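Local coordinates for glycoside hydrolase family 31 (Trueperella pyogenes, PDB 5I0F), which probably degrades cycloalternan, hydrolysing the cyclic glucan by a mechanism that passes through a covalent glycosyl-enzyme intermediate, at residues T640-C643 against L644-K648. Residues are numbered along the deposited sequence; the frame is centred on the assembly and turned at random.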
loop_
_atom_site.group_PDB
_atom_site.type_symbol
_atom_site.label_atom_id
_atom_site.label_comp_id
_atom_site.label_asym_id
_atom_site.label_seq_id
_atom_site.Cartn_x
_atom_site.Cartn_y
_atom_site.Cartn_z
ATOM N N THR A 640 -21.496 -9.843 -3.641
ATOM C CA THR A 640 -20.159 -10.411 -3.406
ATOM C C THR A 640 -20.056 -11.875 -3.849
ATOM O O THR A 640 -19.106 -12.256 -4.535
ATOM C CB THR A 640 -19.756 -10.282 -1.938
ATOM O OG1 THR A 640 -19.641 -8.899 -1.601
ATOM C CG2 THR A 640 -18.421 -10.986 -1.673
ATOM N N ARG A 641 -21.015 -12.696 -3.448
ATOM C CA ARG A 641 -21.073 -14.078 -3.945
ATOM C C ARG A 641 -21.075 -14.119 -5.479
ATOM O O ARG A 641 -20.341 -14.902 -6.085
ATOM C CB ARG A 641 -22.304 -14.829 -3.390
ATOM C CG ARG A 641 -22.177 -15.198 -1.922
ATOM C CD ARG A 641 -23.296 -16.140 -1.467
ATOM N NE ARG A 641 -24.657 -15.535 -1.452
ATOM C CZ ARG A 641 -25.464 -15.408 -0.384
ATOM N NH1 ARG A 641 -25.097 -15.849 0.832
ATOM N NH2 ARG A 641 -26.669 -14.827 -0.527
ATOM N N GLN A 642 -21.905 -13.285 -6.098
ATOM C CA GLN A 642 -21.913 -13.182 -7.557
ATOM C C GLN A 642 -20.552 -12.757 -8.114
ATOM O O GLN A 642 -20.093 -13.336 -9.093
ATOM C CB GLN A 642 -23.020 -12.243 -8.071
ATOM C CG GLN A 642 -24.382 -12.909 -8.141
ATOM C CD GLN A 642 -24.443 -13.963 -9.237
ATOM O OE1 GLN A 642 -24.104 -13.687 -10.400
ATOM N NE2 GLN A 642 -24.858 -15.183 -8.877
ATOM N N CYS A 643 -19.917 -11.772 -7.488
ATOM C CA CYS A 643 -18.576 -11.330 -7.901
ATOM C C CYS A 643 -17.522 -12.441 -7.896
ATOM O O CYS A 643 -16.626 -12.442 -8.733
ATOM C CB CYS A 643 -18.061 -10.188 -7.013
ATOM S SG CYS A 643 -18.943 -8.619 -7.207
ATOM N N LEU A 644 -17.609 -13.361 -6.943
ATOM C CA LEU A 644 -16.676 -14.477 -6.882
ATOM C C LEU A 644 -16.884 -15.409 -8.078
ATOM O O LEU A 644 -15.911 -15.961 -8.585
ATOM C CB LEU A 644 -16.821 -15.263 -5.566
ATOM C CG LEU A 644 -16.551 -14.538 -4.234
ATOM C CD1 LEU A 644 -16.623 -15.514 -3.062
ATOM C CD2 LEU A 644 -15.225 -13.827 -4.251
ATOM N N GLN A 645 -18.142 -15.599 -8.493
ATOM C CA GLN A 645 -18.428 -16.397 -9.692
ATOM C C GLN A 645 -18.058 -15.652 -10.980
ATOM O O GLN A 645 -17.441 -16.225 -11.849
ATOM C CB GLN A 645 -19.866 -16.928 -9.750
ATOM C CG GLN A 645 -20.084 -17.723 -11.052
ATOM C CD GLN A 645 -20.829 -19.043 -10.942
ATOM O OE1 GLN A 645 -20.642 -19.855 -9.993
ATOM N NE2 GLN A 645 -21.639 -19.314 -11.977
ATOM N N THR A 646 -18.385 -14.373 -11.088
ATOM C CA THR A 646 -18.210 -13.667 -12.362
ATOM C C THR A 646 -16.816 -13.093 -12.569
ATOM O O THR A 646 -16.412 -12.872 -13.706
ATOM C CB THR A 646 -19.207 -12.507 -12.499
ATOM O OG1 THR A 646 -18.894 -11.494 -11.524
ATOM C CG2 THR A 646 -20.648 -12.999 -12.338
ATOM N N GLY A 647 -16.106 -12.788 -11.483
ATOM C CA GLY A 647 -14.811 -12.112 -11.556
ATOM C C GLY A 647 -14.900 -10.584 -11.585
ATOM O O GLY A 647 -13.875 -9.908 -11.574
ATOM N N LYS A 648 -16.114 -10.034 -11.607
ATOM C CA LYS A 648 -16.294 -8.594 -11.548
ATOM C C LYS A 648 -15.992 -7.983 -10.148
ATOM O O LYS A 648 -16.103 -8.659 -9.115
ATOM C CB LYS A 648 -17.710 -8.231 -11.952
ATOM C CG LYS A 648 -18.021 -8.537 -13.403
ATOM C CD LYS A 648 -19.360 -7.929 -13.765
ATOM C CE LYS A 648 -19.835 -8.376 -15.116
ATOM N NZ LYS A 648 -21.184 -7.811 -15.332
#
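Thr-646 folds its side chain back over the last turn of the helix, where it meets Gln-642 and at the same time holds the chain that follows. With chi1 at 67° the hydroxyl lies between the backbone N and the carbonyl carbon; there Thr-646 OG1 accepts a nearly straight bond from Lys-648 N (3.1 Å, 166° at the hydrogen), closing an ST turn. Thr-646 OG1 also stands 3.3 Å from Gln-642 O, at best a weak bond. Gln-642 O accepts from Thr-646 N at 2.8 Å, almost in line with the C=O bond. The methyl CG2 of Thr-646 also rests against Gln-642 O, and the bent glutamine side chain, lying roughly at a right angle to the threonine, brings Gln-642 OE1 to 4.0 Å from Thr-646 CG2.

One residue further on, Gly-647 N closes the final helical bond to Cys-643 O at 2.8 Å, with the donor nitrogen lying well off the plane of the Cys-643 carbonyl. Gly-647 then leaves the helix with positive phi (87°), a conformation that glycine takes readily. The reversal carries Lys-648 O back against the side chain of the buried Cys-643, with Cys-643 CB 3.3 Å and Cys-643 SG 3.4 Å from Lys-648 O. On another side of the turn, Leu-644 sets CG against Thr-640 O, the carbonyl that accepts its own backbone N-H.

Beyond the turn, Lys-648 makes a salt bridge to Asp-657 in the helix 655-658, while Asn-278 ND2 is hydrogen-bonded to Thr-646 O. The arrangement is a helix C-terminus ended by a glycine of positive phi and followed into the loop by an ST turn, here ending the long helix 617-646 that leads from the family 31 TIM barrel toward the C-terminal antiparallel sheet.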